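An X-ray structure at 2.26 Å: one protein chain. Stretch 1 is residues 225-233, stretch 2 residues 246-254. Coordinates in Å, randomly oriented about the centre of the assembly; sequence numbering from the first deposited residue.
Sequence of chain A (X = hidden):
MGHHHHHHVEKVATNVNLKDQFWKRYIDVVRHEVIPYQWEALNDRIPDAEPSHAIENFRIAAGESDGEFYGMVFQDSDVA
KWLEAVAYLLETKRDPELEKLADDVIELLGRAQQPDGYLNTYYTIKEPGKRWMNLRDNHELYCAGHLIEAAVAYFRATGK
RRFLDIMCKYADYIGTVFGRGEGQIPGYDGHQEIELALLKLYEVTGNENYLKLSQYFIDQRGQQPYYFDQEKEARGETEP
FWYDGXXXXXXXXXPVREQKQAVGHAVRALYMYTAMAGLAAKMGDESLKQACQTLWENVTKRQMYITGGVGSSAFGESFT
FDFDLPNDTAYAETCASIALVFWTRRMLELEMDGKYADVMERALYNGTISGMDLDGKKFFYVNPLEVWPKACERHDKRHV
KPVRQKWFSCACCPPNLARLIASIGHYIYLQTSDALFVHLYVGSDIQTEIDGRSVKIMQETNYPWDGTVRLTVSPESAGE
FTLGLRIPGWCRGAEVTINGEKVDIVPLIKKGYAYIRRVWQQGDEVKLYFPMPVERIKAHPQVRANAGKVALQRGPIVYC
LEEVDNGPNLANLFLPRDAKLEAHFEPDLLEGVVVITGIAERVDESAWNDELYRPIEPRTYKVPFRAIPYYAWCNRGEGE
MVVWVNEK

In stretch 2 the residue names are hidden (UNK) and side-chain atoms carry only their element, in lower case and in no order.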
ATOM      1  N   PRO A 225      19.020 -29.174  10.655  1.00 43.49           N
ATOM      2  CA  PRO A 225      19.515 -27.911  10.058  1.00 40.15           C
ATOM      3  C   PRO A 225      18.814 -27.748   8.711  1.00 36.06           C
ATOM      4  O   PRO A 225      18.493 -28.743   8.050  1.00 40.44           O
ATOM      5  CB  PRO A 225      21.013 -28.164   9.904  1.00 40.61           C
ATOM      6  CG  PRO A 225      21.124 -29.655   9.749  1.00 40.26           C
ATOM      7  CD  PRO A 225      19.999 -30.273  10.519  1.00 42.00           C
ATOM      8  N   TYR A 226      18.518 -26.518   8.334  1.00 36.47           N
ATOM      9  CA  TYR A 226      17.689 -26.247   7.144  1.00 32.47           C
ATOM     10  C   TYR A 226      18.318 -26.763   5.872  1.00 27.89           C
ATOM     11  O   TYR A 226      19.428 -26.385   5.518  1.00 29.08           O
ATOM     12  CB  TYR A 226      17.483 -24.741   7.011  1.00 36.88           C
ATOM     13  CG  TYR A 226      16.502 -24.088   7.982  1.00 36.68           C
ATOM     14  CD1 TYR A 226      15.249 -24.612   8.189  1.00 34.89           C
ATOM     15  CD2 TYR A 226      16.829 -22.902   8.625  1.00 40.16           C
ATOM     16  CE1 TYR A 226      14.346 -23.987   9.013  1.00 41.86           C
ATOM     17  CE2 TYR A 226      15.931 -22.265   9.456  1.00 38.28           C
ATOM     18  CZ  TYR A 226      14.694 -22.811   9.649  1.00 41.20           C
ATOM     19  OH  TYR A 226      13.769 -22.223  10.516  1.00 38.84           O
ATOM     20  N   TYR A 227      17.623 -27.633   5.171  1.00 28.44           N
ATOM     21  CA  TYR A 227      18.091 -28.068   3.862  1.00 27.78           C
ATOM     22  C   TYR A 227      18.448 -26.888   2.955  1.00 27.07           C
ATOM     23  O   TYR A 227      19.470 -26.921   2.257  1.00 28.78           O
ATOM     24  CB  TYR A 227      17.069 -28.967   3.171  1.00 26.74           C
ATOM     25  CG  TYR A 227      17.468 -29.244   1.757  1.00 30.48           C
ATOM     26  CD1 TYR A 227      18.645 -29.934   1.467  1.00 33.11           C
ATOM     27  CD2 TYR A 227      16.718 -28.786   0.708  1.00 30.79           C
ATOM     28  CE1 TYR A 227      19.051 -30.139   0.163  1.00 31.16           C
ATOM     29  CE2 TYR A 227      17.108 -29.002  -0.587  1.00 33.61           C
ATOM     30  CZ  TYR A 227      18.271 -29.668  -0.862  1.00 33.17           C
ATOM     31  OH  TYR A 227      18.611 -29.881  -2.163  1.00 32.18           O
ATOM     32  N   PHE A 228      17.624 -25.843   2.937  1.00 27.52           N
ATOM     33  CA  PHE A 228      17.904 -24.747   1.998  1.00 28.61           C
ATOM     34  C   PHE A 228      19.172 -24.031   2.350  1.00 27.38           C
ATOM     35  O   PHE A 228      19.828 -23.471   1.477  1.00 28.73           O
ATOM     36  CB  PHE A 228      16.722 -23.743   1.909  1.00 25.23           C
ATOM     37  CG  PHE A 228      15.473 -24.306   1.304  1.00 24.49           C
ATOM     38  CD1 PHE A 228      15.517 -25.286   0.285  1.00 23.75           C
ATOM     39  CD2 PHE A 228      14.250 -23.856   1.710  1.00 23.82           C
ATOM     40  CE1 PHE A 228      14.377 -25.795  -0.299  1.00 20.09           C
ATOM     41  CE2 PHE A 228      13.088 -24.365   1.125  1.00 24.06           C
ATOM     42  CZ  PHE A 228      13.156 -25.333   0.132  1.00 23.71           C
ATOM     43  N   ASP A 229      19.515 -23.990   3.636  1.00 30.75           N
ATOM     44  CA  ASP A 229      20.821 -23.404   4.028  1.00 32.77           C
ATOM     45  C   ASP A 229      21.968 -24.281   3.574  1.00 32.32           C
ATOM     46  O   ASP A 229      22.990 -23.784   3.139  1.00 34.68           O
ATOM     47  CB  ASP A 229      20.906 -23.174   5.551  1.00 34.10           C
ATOM     48  CG  ASP A 229      20.141 -21.948   6.010  1.00 35.18           C
ATOM     49  OD1 ASP A 229      19.793 -21.082   5.173  1.00 38.18           O
ATOM     50  OD2 ASP A 229      19.835 -21.870   7.219  1.00 44.51           O
ATOM     51  N   GLN A 230      21.792 -25.593   3.662  1.00 33.67           N
ATOM     52  CA  GLN A 230      22.850 -26.522   3.243  1.00 35.87           C
ATOM     53  C   GLN A 230      23.110 -26.386   1.767  1.00 33.36           C
ATOM     54  O   GLN A 230      24.256 -26.277   1.373  1.00 30.94           O
ATOM     55  CB  GLN A 230      22.504 -27.977   3.605  1.00 38.50           C
ATOM     56  CG  GLN A 230      22.344 -28.225   5.111  1.00 42.45           C
ATOM     57  CD  GLN A 230      21.790 -29.605   5.461  1.00 42.94           C
ATOM     58  OE1 GLN A 230      20.879 -30.132   4.813  1.00 41.66           O
ATOM     59  NE2 GLN A 230      22.328 -30.181   6.520  1.00 47.94           N
ATOM     60  N   GLU A 231      22.073 -26.402   0.928  1.00 33.88           N
ATOM     61  CA  GLU A 231      22.343 -26.307  -0.527  1.00 34.52           C
ATOM     62  C   GLU A 231      22.858 -24.938  -0.939  1.00 34.41           C
ATOM     63  O   GLU A 231      23.690 -24.819  -1.851  1.00 36.04           O
ATOM     64  CB  GLU A 231      21.136 -26.732  -1.397  1.00 34.67           C
ATOM     65  CG  GLU A 231      19.841 -25.990  -1.160  1.00 32.91           C
ATOM     66  CD  GLU A 231      18.892 -26.035  -2.354  1.00 33.91           C
ATOM     67  OE1 GLU A 231      18.220 -25.008  -2.599  1.00 28.85           O
ATOM     68  OE2 GLU A 231      18.795 -27.095  -3.042  1.00 32.24           O
ATOM     69  N   LYS A 232      22.375 -23.922  -0.252  1.00 37.28           N
ATOM     70  CA  LYS A 232      22.835 -22.539  -0.452  1.00 41.96           C
ATOM     71  C   LYS A 232      24.332 -22.415  -0.204  1.00 39.39           C
ATOM     72  O   LYS A 232      25.074 -21.908  -1.024  1.00 40.75           O
ATOM     73  CB  LYS A 232      22.052 -21.636   0.503  1.00 46.57           C
ATOM     74  CG  LYS A 232      22.597 -20.258   0.752  1.00 56.91           C
ATOM     75  CD  LYS A 232      21.535 -19.296   1.327  1.00 65.24           C
ATOM     76  CE  LYS A 232      21.783 -18.897   2.761  1.00 70.89           C
ATOM     77  NZ  LYS A 232      21.332 -17.494   2.991  1.00 72.88           N
ATOM     78  N   GLU A 233      24.758 -22.862   0.954  1.00 42.05           N
ATOM     79  CA  GLU A 233      26.181 -22.972   1.319  1.00 43.45           C
ATOM     80  C   GLU A 233      27.001 -23.706   0.238  1.00 41.89           C
ATOM     81  O   GLU A 233      27.991 -23.190  -0.240  1.00 44.56           O
ATOM     82  CB  GLU A 233      26.241 -23.690   2.682  1.00 51.99           C
ATOM     83  CG  GLU A 233      27.576 -24.296   3.098  1.00 65.57           C
ATOM     84  CD  GLU A 233      28.455 -23.328   3.855  1.00 69.92           C
ATOM     85  OE1 GLU A 233      28.279 -22.097   3.666  1.00 81.22           O
ATOM     86  OE2 GLU A 233      29.319 -23.810   4.618  1.00 72.06           O
ATOM     87  N   UNK A 246      12.152 -14.668   5.301  1.00 30.22           N
ATOM     88  CA  UNK A 246      13.001 -15.785   4.988  1.00 34.59           C
ATOM     89  C   UNK A 246      12.154 -17.007   4.563  1.00 33.46           C
ATOM     90  O   UNK A 246      11.346 -16.912   3.645  1.00 29.12           O
ATOM     91  N   UNK A 247      12.330 -18.119   5.259  1.00 29.39           N
ATOM     92  CA  UNK A 247      11.770 -19.374   4.801  1.00 30.08           C
ATOM     93  C   UNK A 247      10.325 -19.515   5.079  1.00 30.96           C
ATOM     94  O   UNK A 247       9.698 -20.462   4.616  1.00 32.40           O
ATOM     95  c   UNK A 247      15.044 -20.860   5.742  1.00 30.23           C
ATOM     96  c   UNK A 247      16.325 -20.976   5.250  1.00 31.89           C
ATOM     97  c   UNK A 247      13.954 -20.625   4.859  1.00 29.92           C
ATOM     98  o   UNK A 247      17.846 -20.885   3.393  1.00 37.02           O
ATOM     99  c   UNK A 247      15.512 -20.534   3.020  1.00 31.51           C
ATOM    100  c   UNK A 247      16.555 -20.806   3.885  1.00 30.39           C
ATOM    101  c   UNK A 247      14.223 -20.453   3.505  1.00 28.46           C
ATOM    102  c   UNK A 247      12.543 -20.535   5.385  1.00 29.40           C
ATOM    103  N   UNK A 248       9.752 -18.562   5.788  1.00 29.58           N
ATOM    104  CA  UNK A 248       8.283 -18.468   5.794  1.00 29.71           C
ATOM    105  C   UNK A 248       7.705 -18.362   4.403  1.00 25.58           C
ATOM    106  O   UNK A 248       6.607 -18.850   4.144  1.00 21.27           O
ATOM    107  c   UNK A 248       8.158 -16.014   8.728  1.00 42.43           C
ATOM    108  c   UNK A 248       5.935 -15.551   9.696  1.00 48.75           C
ATOM    109  c   UNK A 248       8.149 -17.377   8.064  1.00 38.71           C
ATOM    110  n   UNK A 248       6.833 -15.422   8.717  1.00 41.77           N
ATOM    111  n   UNK A 248       6.210 -16.314  10.752  1.00 48.10           N
ATOM    112  n   UNK A 248       4.741 -14.920   9.610  1.00 41.77           N
ATOM    113  c   UNK A 248       7.824 -17.251   6.585  1.00 32.95           C
ATOM    114  N   UNK A 249       8.440 -17.749   3.486  1.00 23.96           N
ATOM    115  CA  UNK A 249       7.937 -17.641   2.108  1.00 24.07           C
ATOM    116  C   UNK A 249       7.553 -19.004   1.538  1.00 24.11           C
ATOM    117  O   UNK A 249       6.497 -19.153   0.909  1.00 22.84           O
ATOM    118  c   UNK A 249       9.010 -17.059   1.229  1.00 23.36           C
ATOM    119  c   UNK A 249       8.649 -16.927  -0.237  1.00 21.82           C
ATOM    120  c   UNK A 249       7.833 -15.902  -0.680  1.00 20.98           C
ATOM    121  o   UNK A 249       7.796 -16.421  -4.257  1.00 25.52           O
ATOM    122  c   UNK A 249       8.104 -16.599  -2.967  1.00 23.36           C
ATOM    123  c   UNK A 249       8.953 -17.608  -2.569  1.00 21.24           C
ATOM    124  c   UNK A 249       9.215 -17.773  -1.191  1.00 21.73           C
ATOM    125  c   UNK A 249       7.523 -15.741  -2.022  1.00 20.72           C
ATOM    126  N   UNK A 250       8.416 -19.985   1.797  1.00 23.93           N
ATOM    127  CA  UNK A 250       8.214 -21.385   1.328  1.00 26.68           C
ATOM    128  C   UNK A 250       7.536 -22.305   2.382  1.00 25.72           C
ATOM    129  O   UNK A 250       7.443 -23.504   2.170  1.00 24.66           O
ATOM    130  n   UNK A 250      11.392 -20.349   0.862  1.00 31.32           N
ATOM    131  c   UNK A 250      10.708 -21.100  -1.074  1.00 24.85           C
ATOM    132  n   UNK A 250      11.746 -20.205  -1.241  1.00 27.01           N
ATOM    133  c   UNK A 250       9.550 -22.046   1.028  1.00 24.25           C
ATOM    134  c   UNK A 250      12.103 -19.729  -0.066  1.00 25.83           C
ATOM    135  c   UNK A 250      10.491 -21.205   0.256  1.00 26.23           C
ATOM    136  N   UNK A 251       7.082 -21.735   3.497  1.00 24.05           N
ATOM    137  CA  UNK A 251       6.525 -22.502   4.611  1.00 22.58           C
ATOM    138  C   UNK A 251       7.476 -23.643   5.042  1.00 22.57           C
ATOM    139  O   UNK A 251       7.033 -24.732   5.372  1.00 22.03           O
ATOM    140  c   UNK A 251       4.114 -21.967   3.897  1.00 24.19           C
ATOM    141  c   UNK A 251       4.167 -21.548   2.424  1.00 23.80           C
ATOM    142  o   UNK A 251       4.617 -22.314   1.565  1.00 24.82           O
ATOM    143  c   UNK A 251       5.125 -23.053   4.278  1.00 24.58           C
ATOM    144  n   UNK A 251       3.707 -20.337   2.136  1.00 22.10           N
ATOM    145  N   UNK A 252       8.760 -23.326   5.046  1.00 21.91           N
ATOM    146  CA  UNK A 252       9.809 -24.203   5.433  1.00 24.30           C
ATOM    147  C   UNK A 252      10.551 -23.657   6.644  1.00 25.17           C
ATOM    148  O   UNK A 252      11.713 -23.992   6.855  1.00 28.77           O
ATOM    149  c   UNK A 252      10.768 -24.397   4.283  1.00 25.64           C
ATOM    150  N   UNK A 253       9.877 -22.845   7.466  1.00 26.58           N
ATOM    151  CA  UNK A 253      10.478 -22.198   8.649  1.00 28.45           C
ATOM    152  C   UNK A 253      10.467 -23.137   9.868  1.00 29.79           C
ATOM    153  O   UNK A 253      11.383 -23.118  10.689  1.00 28.89           O
ATOM    154  n   UNK A 253       6.159 -20.925   9.626  1.00 27.00           N
ATOM    155  c   UNK A 253       8.291 -20.989   9.085  1.00 29.11           C
ATOM    156  n   UNK A 253       7.516 -21.474   8.056  1.00 28.61           N
ATOM    157  c   UNK A 253       9.776 -20.876   8.985  1.00 28.86           C
ATOM    158  c   UNK A 253       7.424 -20.603  10.057  1.00 28.23           C
ATOM    159  c   UNK A 253       6.240 -21.444   8.412  1.00 29.06           C
ATOM    160  N   UNK A 254       9.446 -23.969   9.953  1.00 33.43           N
ATOM    161  CA  UNK A 254       9.278 -24.949  11.018  1.00 33.78           C
ATOM    162  C   UNK A 254       8.469 -26.118  10.465  1.00 31.18           C
ATOM    163  O   UNK A 254       7.822 -25.990   9.451  1.00 29.18           O
ATOM    164  c   UNK A 254       6.310 -23.123  12.838  1.00 40.41           C
ATOM    165  c   UNK A 254       8.486 -24.366  12.226  1.00 36.04           C
ATOM    166  c   UNK A 254       7.066 -23.948  11.795  1.00 34.65           C
ATOM    167  c   UNK A 254       9.230 -23.212  12.858  1.00 37.51           C
TER

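Position 246 carries no side-chain atoms, and its phi of 56° with psi of -123° lies where residues with a CB are seldom comfortable. It is Gly 246, and its O accepts a hydrogen bond from the backbone N of position 249, 3.0 Å away.

Position 247 has one carbon leading to a ring of six carbons that bears a single oxygen. The oxygen lies 2.6 Å from Asp 229 OD1, and the ring lies beside those of Tyr 226 and Phe 228. This is Tyr 247. A phenol suits the place because its ring packs against aromatic neighbours while its OH donates a short hydrogen bond to the carboxylate of Asp 229. With chi1 in m, the ring turns its edge to the face of Tyr 226, centroids 5.2 Å apart and planes at 69°.

Position 248 shows three carbons, a nitrogen, and then a carbon carrying two more nitrogens, a guanidinium that reaches nothing on stretch 1. It is Arg 248.

At 249 a carbon again leads to a six-carbon ring with one oxygen, giving Tyr 249. Tyr 249 is buried but out of reach of stretch 1, so the cross-stretch contact does not explain its identity.

Position 250 has one carbon and a five-membered ring of three carbons and two nitrogens, whose flat face receives the edge of the Phe 228 ring. This imidazole belongs to His 250; its CG lies 4.2 Å from Phe 228 CE2.

Position 251 has three carbons, the third bearing one oxygen and one nitrogen, so it is Gln 251. The amide is out of reach of stretch 1, and both its polar atoms are hydrogen-bonded elsewhere in the structure.

Position 252 has one carbon, its CB, 3.9 Å from Phe 228 CE2, which offers a small apolar surface to the phenyl ring. This is Ala 252.

Position 253 repeats the one-carbon, five-membered pattern with two nitrogens. Its CB points away from stretch 1, but its backbone O accepts a hydrogen bond from Tyr 226 OH at 2.6 Å. It is His 253.

Four carbons, forked at the first with one arm two carbons long, identify 254 as Ile 254, which makes no contact with stretch 1.

The contact thus joins aromatic packing to two short hydrogen bonds, each donated by a tyrosine hydroxyl: Tyr 226 reaches across to a backbone carbonyl, and Tyr 247 reaches back to a helical carboxylate. Phe 228 packs beside the Tyr 247 ring, against Ala 252 CB and the face of His 250.

Stretch 2 246-254: GYRYHQAHI
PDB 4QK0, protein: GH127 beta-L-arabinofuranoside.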